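Local coordinates for protein manganese-containing pseudocatalase (Thermus thermophilus, PDB 2V8T) that is a dimanganese enzyme that probably breaks down hydrogen peroxide into water and oxygen, as other manganese catalases do, using two manganese ions in each subunit, at residues Lys91-Gly96 with Phe285-Leu290; Lys16-Asn21 with Leu104-Asp109; Asn82-Lys87 with Asn171-Glu176; Phe116-Gly119 with Ser123-Met126. One frame throughout, in Å; residues are numbered along the deposited sequence.

Contact 1: residues Lys91-Gly96 with Phe285-Leu290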
loop_
_atom_site.group_PDB
_atom_site.type_symbol
_atom_site.label_atom_id
_atom_site.label_comp_id
_atom_site.label_asym_id
_atom_site.label_seq_id
_atom_site.Cartn_x
_atom_site.Cartn_y
_atom_site.Cartn_z
ATOM N N LYS A 91 3.555 -35.714 11.573
ATOM C CA LYS A 91 2.506 -36.799 11.590
ATOM C C LYS A 91 1.612 -36.709 10.369
ATOM O O LYS A 91 0.940 -35.661 10.186
ATOM C CB LYS A 91 1.555 -36.701 12.788
ATOM C CG LYS A 91 0.303 -37.607 12.782
ATOM C CD LYS A 91 -0.868 -37.226 13.770
ATOM C CE LYS A 91 -1.771 -38.328 14.196
ATOM N NZ LYS A 91 -1.518 -38.675 15.591
ATOM N N ASP A 92 1.632 -37.762 9.533
ATOM C CA ASP A 92 1.103 -37.658 8.171
ATOM C C ASP A 92 -0.405 -37.678 8.103
ATOM O O ASP A 92 -0.958 -37.250 7.113
ATOM C CB ASP A 92 1.634 -38.849 7.320
ATOM C CG ASP A 92 3.105 -38.789 7.042
ATOM O OD1 ASP A 92 3.726 -37.722 7.173
ATOM O OD2 ASP A 92 3.620 -39.834 6.532
ATOM N N LEU A 93 -1.106 -38.193 9.123
ATOM C CA LEU A 93 -2.552 -38.398 9.009
ATOM C C LEU A 93 -3.191 -38.270 10.363
ATOM O O LEU A 93 -2.877 -39.065 11.257
ATOM C CB LEU A 93 -2.872 -39.747 8.368
ATOM C CG LEU A 93 -4.396 -40.061 8.227
ATOM C CD1 LEU A 93 -5.000 -39.139 7.297
ATOM C CD2 LEU A 93 -4.509 -41.563 7.896
ATOM N N GLU A 94 -4.100 -37.322 10.520
ATOM C CA GLU A 94 -4.911 -37.257 11.697
ATOM C C GLU A 94 -6.361 -37.586 11.306
ATOM O O GLU A 94 -6.828 -37.274 10.216
ATOM C CB GLU A 94 -4.866 -35.972 12.468
ATOM C CG GLU A 94 -5.418 -34.849 11.756
ATOM C CD GLU A 94 -5.570 -33.516 12.627
ATOM O OE1 GLU A 94 -5.651 -32.490 11.985
ATOM O OE2 GLU A 94 -5.601 -33.591 13.848
ATOM N N GLU A 95 -7.042 -38.175 12.236
ATOM C CA GLU A 95 -8.384 -38.631 12.072
ATOM C C GLU A 95 -9.339 -37.929 13.046
ATOM O O GLU A 95 -8.921 -37.379 14.087
ATOM C CB GLU A 95 -8.497 -40.171 12.313
ATOM C CG GLU A 95 -7.532 -40.959 11.465
ATOM C CD GLU A 95 -8.148 -41.728 10.335
ATOM O OE1 GLU A 95 -8.568 -41.063 9.362
ATOM O OE2 GLU A 95 -8.174 -42.979 10.416
ATOM N N GLY A 96 -10.600 -37.882 12.662
ATOM C CA GLY A 96 -11.645 -37.439 13.576
ATOM C C GLY A 96 -11.921 -35.959 13.639
ATOM O O GLY A 96 -12.818 -35.551 14.416
ATOM N N PHE A 285 -7.912 -32.440 3.145
ATOM C CA PHE A 285 -8.754 -32.752 4.303
ATOM C C PHE A 285 -8.451 -34.144 4.854
ATOM O O PHE A 285 -8.141 -34.290 6.037
ATOM C CB PHE A 285 -10.233 -32.591 3.930
ATOM C CG PHE A 285 -11.186 -32.890 5.030
ATOM C CD1 PHE A 285 -11.070 -32.291 6.297
ATOM C CD2 PHE A 285 -12.251 -33.728 4.800
ATOM C CE1 PHE A 285 -11.973 -32.604 7.335
ATOM C CE2 PHE A 285 -13.177 -33.974 5.812
ATOM C CZ PHE A 285 -13.024 -33.424 7.077
ATOM N N HIS A 286 -8.584 -35.154 3.988
ATOM C CA HIS A 286 -8.282 -36.579 4.287
ATOM C C HIS A 286 -7.235 -36.982 3.215
ATOM O O HIS A 286 -7.627 -37.312 2.103
ATOM C CB HIS A 286 -9.554 -37.431 4.149
ATOM C CG HIS A 286 -10.542 -37.166 5.244
ATOM N ND1 HIS A 286 -11.861 -37.539 5.160
ATOM C CD2 HIS A 286 -10.418 -36.505 6.430
ATOM C CE1 HIS A 286 -12.495 -37.194 6.272
ATOM N NE2 HIS A 286 -11.637 -36.582 7.082
ATOM N N PRO A 287 -5.932 -36.953 3.558
ATOM C CA PRO A 287 -4.911 -37.097 2.519
ATOM C C PRO A 287 -4.556 -38.522 2.126
ATOM O O PRO A 287 -3.707 -38.717 1.264
ATOM C CB PRO A 287 -3.701 -36.406 3.149
ATOM C CG PRO A 287 -3.884 -36.641 4.638
ATOM C CD PRO A 287 -5.347 -36.478 4.822
ATOM N N GLY A 288 -5.230 -39.525 2.724
ATOM C CA GLY A 288 -4.825 -40.893 2.422
ATOM C C GLY A 288 -4.891 -41.251 0.949
ATOM O O GLY A 288 -4.012 -41.976 0.465
ATOM N N GLU A 289 -5.928 -40.821 0.233
ATOM C CA GLU A 289 -5.990 -41.129 -1.193
ATOM C C GLU A 289 -4.844 -40.515 -1.958
ATOM O O GLU A 289 -4.287 -41.151 -2.863
ATOM C CB GLU A 289 -7.355 -40.736 -1.798
ATOM C CG GLU A 289 -7.596 -40.589 -3.293
ATOM C CD GLU A 289 -8.872 -39.744 -3.582
ATOM O OE1 GLU A 289 -9.898 -40.115 -2.985
ATOM O OE2 GLU A 289 -8.781 -38.727 -4.339
ATOM N N LEU A 290 -4.462 -39.274 -1.621
ATOM C CA LEU A 290 -3.343 -38.647 -2.336
ATOM C C LEU A 290 -2.037 -39.359 -2.002
ATOM O O LEU A 290 -1.177 -39.534 -2.885
ATOM C CB LEU A 290 -3.204 -37.148 -2.006
ATOM C CG LEU A 290 -4.429 -36.300 -2.379
ATOM C CD1 LEU A 290 -4.043 -34.808 -2.288
ATOM C CD2 LEU A 290 -5.026 -36.645 -3.752
#
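Apolar packing between Leu93 and Pro287 carries this small contact of 139 Å². One methyl of the leucine, CD1, rests on the proline ring, 3.7 Å from CD of Pro287 and 3.8 Å from its CG. Leu93 CG stands opposite its own backbone N (chi1 179°), and the side chain, which leaves the backbone alongside the proline segment, thereby brings one branch of its fork over to the ring. The two side chains cross obliquely, and it is the CD1 methyl that meets the ring carbons. Leu93 CA and Pro287 CA are 7.0 Å apart, the closest pair of CA atoms between the segments.

The one polar atom that joins in is the carbonyl of Asp92, whose O lies 3.9 Å from Pro287 CG. That is a van der Waals touch; the hydrogen bond to this oxygen comes from the hydroxyl of Tyr291, one turn into the helix. The side chain of Asp92 packs against Ala55 of a second subunit.

Polar links lie beside the leucine-proline pair and run to other parts of the chain. Glu94 accepts a hydrogen bond from Ala278 N at OE1, while its backbone N bonds to His276, a residue that also packs on Leu93 and Pro287. The contact lies far from the manganese pair and joins the loop between helix 57-85 and helix 114-117 to the residues that lead into C-terminal helix 288-299 and form its first turn.

Contact 2: residues Lys16-Asn21 with Leu104-Asp109. With SO4 (sulfate ion), chain H.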
loop_
_atom_site.group_PDB
_atom_site.type_symbol
_atom_site.label_atom_id
_atom_site.label_comp_id
_atom_site.label_asym_id
_atom_site.label_seq_id
_atom_site.Cartn_x
_atom_site.Cartn_y
_atom_site.Cartn_z
ATOM N N LYS A 16 6.450 -28.076 21.799
ATOM C CA LYS A 16 5.472 -28.907 22.512
ATOM C C LYS A 16 4.071 -28.763 21.991
ATOM O O LYS A 16 3.281 -29.722 22.040
ATOM C CB LYS A 16 5.529 -28.605 23.990
ATOM C CG LYS A 16 6.811 -29.029 24.675
ATOM C CD LYS A 16 6.895 -28.626 26.161
ATOM C CE LYS A 16 7.062 -27.117 26.370
ATOM N NZ LYS A 16 7.008 -26.679 27.819
ATOM N N GLU A 17 3.686 -27.579 21.492
ATOM C CA GLU A 17 2.349 -27.329 20.992
ATOM C C GLU A 17 2.381 -26.040 20.155
ATOM O O GLU A 17 3.352 -25.280 20.214
ATOM C CB GLU A 17 1.274 -27.279 22.055
ATOM C CG GLU A 17 1.470 -26.170 22.953
ATOM C CD GLU A 17 0.384 -26.162 24.085
ATOM O OE1 GLU A 17 -0.568 -26.964 24.064
ATOM O OE2 GLU A 17 0.486 -25.317 24.968
ATOM N N GLN A 18 1.321 -25.792 19.445
ATOM C CA GLN A 18 1.234 -24.614 18.626
ATOM C C GLN A 18 1.310 -23.353 19.497
ATOM O O GLN A 18 0.765 -23.302 20.600
ATOM C CB GLN A 18 -0.115 -24.488 17.848
ATOM C CG GLN A 18 -0.228 -25.494 16.789
ATOM C CD GLN A 18 -1.678 -25.726 16.352
ATOM O OE1 GLN A 18 -2.493 -26.198 17.171
ATOM N NE2 GLN A 18 -2.024 -25.365 15.140
ATOM N N ASP A 19 1.927 -22.309 18.922
ATOM C CA ASP A 19 2.029 -21.007 19.585
ATOM C C ASP A 19 1.820 -19.939 18.526
ATOM O O ASP A 19 2.782 -19.381 17.955
ATOM C CB ASP A 19 3.342 -20.843 20.313
ATOM C CG ASP A 19 3.352 -19.579 21.198
ATOM O OD1 ASP A 19 2.559 -18.642 20.965
ATOM O OD2 ASP A 19 4.222 -19.569 22.116
ATOM N N PRO A 20 0.549 -19.623 18.215
ATOM C CA PRO A 20 0.255 -18.674 17.151
ATOM C C PRO A 20 0.906 -17.320 17.353
ATOM O O PRO A 20 1.474 -16.753 16.420
ATOM C CB PRO A 20 -1.291 -18.601 17.155
ATOM C CG PRO A 20 -1.704 -19.997 17.635
ATOM C CD PRO A 20 -0.674 -20.303 18.719
ATOM N N ASN A 21 0.782 -16.740 18.558
ATOM C CA ASN A 21 1.320 -15.407 18.744
ATOM C C ASN A 21 2.856 -15.379 18.678
ATOM O O ASN A 21 3.442 -14.383 18.235
ATOM C CB ASN A 21 0.795 -14.742 20.004
ATOM C CG ASN A 21 -0.666 -14.341 19.890
ATOM O OD1 ASN A 21 -1.257 -14.362 18.789
ATOM N ND2 ASN A 21 -1.237 -13.906 21.005
ATOM N N LEU A 104 -10.962 -24.637 14.685
ATOM C CA LEU A 104 -10.080 -23.480 14.616
ATOM C C LEU A 104 -10.565 -22.360 15.550
ATOM O O LEU A 104 -10.155 -21.206 15.383
ATOM C CB LEU A 104 -9.898 -22.973 13.203
ATOM C CG LEU A 104 -9.293 -23.977 12.212
ATOM C CD1 LEU A 104 -9.245 -23.334 10.810
ATOM C CD2 LEU A 104 -7.928 -24.474 12.632
ATOM N N GLY A 105 -11.391 -22.675 16.548
ATOM C CA GLY A 105 -11.927 -21.618 17.382
ATOM C C GLY A 105 -10.866 -20.752 18.029
ATOM O O GLY A 105 -11.041 -19.506 18.129
ATOM N N PHE A 106 -9.778 -21.354 18.457
ATOM C CA PHE A 106 -8.701 -20.557 19.079
ATOM C C PHE A 106 -8.197 -19.449 18.170
ATOM O O PHE A 106 -7.756 -18.384 18.635
ATOM C CB PHE A 106 -7.529 -21.485 19.473
ATOM C CG PHE A 106 -6.780 -22.070 18.314
ATOM C CD1 PHE A 106 -5.667 -21.431 17.777
ATOM C CD2 PHE A 106 -7.214 -23.229 17.661
ATOM C CE1 PHE A 106 -5.020 -21.893 16.677
ATOM C CE2 PHE A 106 -6.557 -23.714 16.549
ATOM C CZ PHE A 106 -5.480 -23.050 16.057
ATOM N N ALA A 107 -8.216 -19.709 16.868
ATOM C CA ALA A 107 -7.625 -18.781 15.918
ATOM C C ALA A 107 -8.429 -17.502 15.791
ATOM O O ALA A 107 -7.905 -16.486 15.325
ATOM C CB ALA A 107 -7.459 -19.453 14.570
ATOM N N LYS A 108 -9.698 -17.509 16.227
ATOM C CA LYS A 108 -10.495 -16.313 16.226
ATOM C C LYS A 108 -9.848 -15.196 17.047
ATOM O O LYS A 108 -10.095 -14.003 16.798
ATOM C CB LYS A 108 -11.921 -16.638 16.778
ATOM C CG LYS A 108 -12.961 -15.593 16.451
ATOM C CD LYS A 108 -14.277 -15.899 17.120
ATOM C CE LYS A 108 -14.280 -15.594 18.555
ATOM N NZ LYS A 108 -15.622 -15.730 19.254
ATOM N N ASP A 109 -9.091 -15.564 18.067
ATOM C CA ASP A 109 -8.621 -14.617 19.082
ATOM C C ASP A 109 -7.119 -14.335 19.011
ATOM O O ASP A 109 -6.631 -13.517 19.799
ATOM C CB ASP A 109 -8.996 -15.140 20.474
ATOM C CG ASP A 109 -10.469 -15.222 20.685
ATOM O OD1 ASP A 109 -11.202 -14.326 20.248
ATOM O OD2 ASP A 109 -10.915 -16.189 21.355
HETATM S S SO4 H . 7.432 -24.761 23.135
HETATM O O1 SO4 H . 5.991 -24.973 23.346
HETATM O O2 SO4 H . 8.091 -26.058 23.097
HETATM O O3 SO4 H . 7.638 -24.082 21.853
HETATM O O4 SO4 H . 7.976 -23.946 24.216
HETATM O O HOH W 1 -4.117 -12.991 21.000
#
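Phe106 swings its CG between its own backbone N and carbonyl carbon, the crowded position (chi1 69°), a rotation that carries the ring out toward Pro20. The touching atoms are CE1 of the phenylalanine and CG of the proline, 3.9 Å apart, and the two side chains cross at about a right angle. In the conformer described, Gln18 adds a looser touch, its NE2 lying 4.3 Å from Phe106 CZ; this nitrogen is hydrogen-bonded to Leu85 O. Away from the ring, a water bridges the segments: it accepts from Asn21 ND2 at 3.0 Å and donates to Asp109 O at 2.8 Å.

Lys16 lies apart from the ring and meets a sulfate, probably from the crystallisation liquor. Its backbone N gives O2 of the sulfate a nearly straight bond (2.9 Å, 167°). The side chain bends at chi3 (-70°), which folds CE back to 3.6 Å from the same O2, so that CB, CG and CE lie alongside this one sulfate oxygen.

Lys108 of a neighbouring subunit forms a salt bridge with Asp19 OD2. The other oxygen, OD1, bonds Ala22 N: Asp19 is the N-cap of helix 20-26, and the arrangement is that of a capped helix start whose first-turn proline leans on an aromatic side chain from a helical turn in a surface loop.

Contact 3: residues Asn82-Lys87 with Asn171-Glu176. With SO4 (sulfate ion), chain H.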
loop_
_atom_site.group_PDB
_atom_site.type_symbol
_atom_site.label_atom_id
_atom_site.label_comp_id
_atom_site.label_asym_id
_atom_site.label_seq_id
_atom_site.Cartn_x
_atom_site.Cartn_y
_atom_site.Cartn_z
ATOM N N ASN A 82 6.596 -22.165 10.793
ATOM C CA ASN A 82 5.803 -23.346 10.505
ATOM C C ASN A 82 5.788 -24.304 11.696
ATOM O O ASN A 82 4.775 -24.955 11.971
ATOM C CB ASN A 82 6.278 -24.024 9.243
ATOM C CG ASN A 82 5.952 -23.206 8.012
ATOM O OD1 ASN A 82 5.007 -22.420 8.021
ATOM N ND2 ASN A 82 6.734 -23.416 6.927
ATOM N N SER A 83 6.921 -24.437 12.379
ATOM C CA SER A 83 7.007 -25.255 13.564
ATOM C C SER A 83 6.051 -24.775 14.639
ATOM O O SER A 83 5.393 -25.586 15.310
ATOM C CB SER A 83 8.441 -25.271 14.110
ATOM O OG SER A 83 9.353 -25.913 13.253
ATOM N N LEU A 84 5.991 -23.457 14.837
ATOM C CA LEU A 84 5.109 -22.856 15.829
ATOM C C LEU A 84 3.633 -22.965 15.441
ATOM O O LEU A 84 2.772 -22.920 16.328
ATOM C CB LEU A 84 5.511 -21.392 16.048
ATOM C CG LEU A 84 6.893 -21.212 16.684
ATOM C CD1 LEU A 84 7.375 -19.759 16.454
ATOM C CD2 LEU A 84 6.864 -21.562 18.167
ATOM N N LEU A 85 3.321 -23.091 14.151
ATOM C CA LEU A 85 1.948 -23.175 13.694
ATOM C C LEU A 85 1.455 -24.610 13.496
ATOM O O LEU A 85 0.263 -24.829 13.289
ATOM C CB LEU A 85 1.789 -22.422 12.373
ATOM C CG LEU A 85 1.960 -20.902 12.478
ATOM C CD1 LEU A 85 1.979 -20.287 11.107
ATOM C CD2 LEU A 85 0.861 -20.278 13.336
ATOM N N ALA A 86 2.348 -25.598 13.558
ATOM C CA ALA A 86 1.991 -26.991 13.226
ATOM C C ALA A 86 1.204 -27.627 14.344
ATOM O O ALA A 86 1.636 -27.706 15.472
ATOM C CB ALA A 86 3.295 -27.794 13.042
ATOM N N LYS A 87 0.045 -28.201 14.011
ATOM C CA LYS A 87 -0.744 -28.910 14.997
ATOM C C LYS A 87 -0.107 -30.265 15.321
ATOM O O LYS A 87 -0.050 -30.671 16.486
ATOM C CB LYS A 87 -2.186 -29.107 14.484
ATOM C CG LYS A 87 -3.054 -29.843 15.523
ATOM C CD LYS A 87 -4.440 -30.183 15.070
ATOM C CE LYS A 87 -5.196 -31.020 16.117
ATOM N NZ LYS A 87 -6.413 -31.647 15.621
ATOM N N ASN A 171 10.022 -19.956 23.200
ATOM C CA ASN A 171 9.960 -21.221 22.534
ATOM C C ASN A 171 11.360 -21.627 22.058
ATOM O O ASN A 171 11.995 -20.870 21.324
ATOM C CB ASN A 171 9.057 -21.118 21.278
ATOM C CG ASN A 171 7.758 -20.482 21.549
ATOM O OD1 ASN A 171 7.728 -19.227 21.624
ATOM N ND2 ASN A 171 6.708 -21.241 21.720
ATOM N N PRO A 172 11.827 -22.835 22.397
ATOM C CA PRO A 172 13.178 -23.233 21.921
ATOM C C PRO A 172 13.371 -23.139 20.439
ATOM O O PRO A 172 14.478 -22.827 19.980
ATOM C CB PRO A 172 13.321 -24.668 22.467
ATOM C CG PRO A 172 12.518 -24.612 23.766
ATOM C CD PRO A 172 11.299 -23.785 23.414
ATOM N N VAL A 173 12.347 -23.433 19.616
ATOM C CA VAL A 173 12.562 -23.371 18.176
ATOM C C VAL A 173 12.956 -21.941 17.758
ATOM O O VAL A 173 13.827 -21.734 16.910
ATOM C CB VAL A 173 11.379 -23.929 17.388
ATOM C CG1 VAL A 173 10.118 -23.065 17.485
ATOM C CG2 VAL A 173 11.758 -24.188 15.956
ATOM N N ALA A 174 12.272 -20.958 18.344
ATOM C CA ALA A 174 12.583 -19.566 18.047
ATOM C C ALA A 174 13.920 -19.155 18.619
ATOM O O ALA A 174 14.691 -18.444 17.973
ATOM C CB ALA A 174 11.468 -18.650 18.585
ATOM N N ARG A 175 14.214 -19.590 19.853
ATOM C CA ARG A 175 15.487 -19.200 20.482
ATOM C C ARG A 175 16.687 -19.781 19.734
ATOM O O ARG A 175 17.712 -19.121 19.631
ATOM C CB ARG A 175 15.521 -19.765 21.932
ATOM C CG ARG A 175 14.529 -19.072 22.922
ATOM C CD ARG A 175 14.534 -19.546 24.314
ATOM N NE ARG A 175 15.752 -19.419 25.070
ATOM C CZ ARG A 175 16.081 -18.644 26.107
ATOM N NH1 ARG A 175 15.418 -17.616 26.557
ATOM N NH2 ARG A 175 17.227 -19.000 26.678
ATOM N N GLU A 176 16.553 -21.003 19.249
ATOM C CA GLU A 176 17.647 -21.628 18.481
ATOM C C GLU A 176 17.885 -20.910 17.157
ATOM O O GLU A 176 19.002 -20.557 16.802
ATOM C CB GLU A 176 17.488 -23.129 18.224
ATOM C CG GLU A 176 17.635 -23.940 19.482
ATOM C CD GLU A 176 18.999 -23.931 20.150
ATOM O OE1 GLU A 176 19.988 -23.462 19.540
ATOM O OE2 GLU A 176 19.034 -24.379 21.323
HETATM S S SO4 H . 7.432 -24.761 23.135
HETATM O O1 SO4 H . 5.991 -24.973 23.346
HETATM O O2 SO4 H . 8.091 -26.058 23.097
HETATM O O3 SO4 H . 7.638 -24.082 21.853
HETATM O O4 SO4 H . 7.976 -23.946 24.216
#
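Asn171 ND2 is gripped by two acceptors, O3 of a sulfate (3.0 Å, 158°) and Asp19 OD2, while its amide leans on Leu84 across the contact. The contact joins the end of helix 57-85 to the start of helix 172-200, two helices that supply manganese ligands and belong to the four-helix bundle of the ferritin-like fold. Asn171 sits at the N-cap of the second helix, but its side chain makes no capping bond; the amide points to the anion, and Pro172 CD also meets the sulfate, 3.4 Å from O4. The partial positive charge of the helix start would probably help to hold the anion.

The rest is apolar and buried. Leu84 CD2 touches both Asn171 and Val173, 3.6 Å from ND2 of the asparagine and from CG1 of the valine. With chi1 at 68°, Val173 puts CG1 between its backbone N and carbonyl carbon, facing Leu84, and turns CG2 to Ser83. The serine hydroxyl is engaged by Ala79 O in its own helix and offers its carbon to the contact. With an alanine here in place of Asn171 the amide is gone, which would probably leave Asp19 OD2 and the sulfate each short of a donor and Leu84 CD2 without the flat group beside it. Ser83 CB lies 3.9 Å from Val173 CG2.

Contact 4: residues Phe116-Gly119 with Ser123-Met126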
loop_
_atom_site.group_PDB
_atom_site.type_symbol
_atom_site.label_atom_id
_atom_site.label_comp_id
_atom_site.label_asym_id
_atom_site.label_seq_id
_atom_site.Cartn_x
_atom_site.Cartn_y
_atom_site.Cartn_z
ATOM N N PHE A 116 -4.180 -18.716 9.571
ATOM C CA PHE A 116 -5.146 -19.801 9.598
ATOM C C PHE A 116 -6.221 -19.690 8.514
ATOM O O PHE A 116 -6.940 -20.650 8.293
ATOM C CB PHE A 116 -5.787 -19.877 10.987
ATOM C CG PHE A 116 -4.784 -20.164 12.045
ATOM C CD1 PHE A 116 -4.451 -21.515 12.284
ATOM C CD2 PHE A 116 -4.178 -19.169 12.750
ATOM C CE1 PHE A 116 -3.493 -21.872 13.169
ATOM C CE2 PHE A 116 -3.148 -19.510 13.672
ATOM C CZ PHE A 116 -2.842 -20.884 13.840
ATOM N N ILE A 117 -6.366 -18.530 7.891
ATOM C CA ILE A 117 -7.346 -18.301 6.819
ATOM C C ILE A 117 -6.656 -18.326 5.458
ATOM O O ILE A 117 -6.940 -19.173 4.625
ATOM C CB ILE A 117 -8.130 -16.986 7.047
ATOM C CG1 ILE A 117 -8.854 -16.977 8.397
ATOM C CG2 ILE A 117 -9.081 -16.760 5.865
ATOM C CD1 ILE A 117 -9.401 -15.620 8.787
ATOM N N ALA A 118 -5.756 -17.390 5.227
ATOM C CA ALA A 118 -4.998 -17.368 3.978
ATOM C C ALA A 118 -3.980 -18.506 3.926
ATOM O O ALA A 118 -3.791 -19.159 2.910
ATOM C CB ALA A 118 -4.258 -16.039 3.813
ATOM N N GLY A 119 -3.226 -18.664 5.003
ATOM C CA GLY A 119 -2.348 -19.797 5.125
ATOM C C GLY A 119 -3.111 -21.003 5.633
ATOM O O GLY A 119 -4.138 -20.882 6.298
ATOM N N SER A 123 3.484 -20.175 7.278
ATOM C CA SER A 123 4.106 -18.878 7.118
ATOM C C SER A 123 3.549 -18.128 5.924
ATOM O O SER A 123 3.074 -18.709 4.938
ATOM C CB SER A 123 5.632 -19.027 6.947
ATOM O OG SER A 123 6.032 -19.458 5.667
ATOM N N LEU A 124 3.614 -16.786 6.036
ATOM C CA LEU A 124 3.175 -15.869 5.008
ATOM C C LEU A 124 4.255 -14.818 4.784
ATOM O O LEU A 124 5.181 -14.672 5.578
ATOM C CB LEU A 124 1.825 -15.212 5.389
ATOM C CG LEU A 124 0.667 -16.215 5.568
ATOM C CD1 LEU A 124 -0.514 -15.495 6.214
ATOM C CD2 LEU A 124 0.252 -16.860 4.256
ATOM N N VAL A 125 4.153 -14.064 3.689
ATOM C CA VAL A 125 5.235 -13.130 3.290
ATOM C C VAL A 125 4.940 -11.727 3.870
ATOM O O VAL A 125 4.564 -10.788 3.164
ATOM C CB VAL A 125 5.416 -13.119 1.770
ATOM C CG1 VAL A 125 6.735 -12.401 1.443
ATOM C CG2 VAL A 125 5.445 -14.528 1.200
ATOM N N MET A 126 5.059 -11.641 5.191
ATOM C CA MET A 126 4.543 -10.518 5.946
ATOM C C MET A 126 5.323 -10.380 7.257
ATOM O O MET A 126 6.082 -11.266 7.665
ATOM C CB MET A 126 3.044 -10.641 6.244
ATOM C CG MET A 126 2.740 -11.844 7.111
ATOM S SD MET A 126 0.988 -11.999 7.598
ATOM C CE MET A 126 0.083 -11.770 6.099
#
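Leu124 points its side chain across a short intervening loop at the backbone of Gly119, and its two methyls part there. CD2 lies over the glycine main chain, 4.0 Å from both N and CA of Gly119. CD1 reaches instead toward the methyl of Ala118, with Ala118 CB 4.5 Å away, a loose touch. The leucine CG stands opposite its own carbonyl carbon (chi1 -61°), and this rotation sends the fork toward the glycine. Because Gly119 has no CB, the methyl can come down onto the main chain; a CB there would lie only 3.5 Å from CD2, which is tight.

Beyond the leucine, Val125 is the centre of an inverse gamma turn, with a weak bond from Met126 N to Leu124 O (3.1 Å). Gln27 NE2 donates to the carbonyls of both Leu124 and Met126. Thr140 of a second subunit also packs on Leu124, and Ile117 O bonds Arg164 of a third.

The contact joins Ala118 and Gly119, beside the short helix 114-117, to the loop that follows. Its chemistry is apolar van der Waals contact, one methyl on the glycine backbone and a looser one on Ala118 CB, with no directional bond between the segments, which is consistent with the absence of a side chain at Gly119 letting Leu124 come this near.

Contacts 3 and 4 are buried, contact 2 lies at the surface and contact 1 is partly buried. Contact 3 alone pairs two helices of the bundle; the other three involve loops and helix termini outside the bundle. Phe116 links contact 4 to contact 2: its ring meets Phe106 edge-to-face and touches Pro20 and Ala107. Asn82 OD1 bonds Ser123 N between contacts 3 and 4, and Asp19 N bonds Leu84 O between contacts 2 and 3. Lys87 and Glu94 join contacts 3 and 1 by a salt bridge. Apolar packing carries all four, but a bridging water appears at surface contact 2, while the sulfate lies at contacts 2 and 3 together.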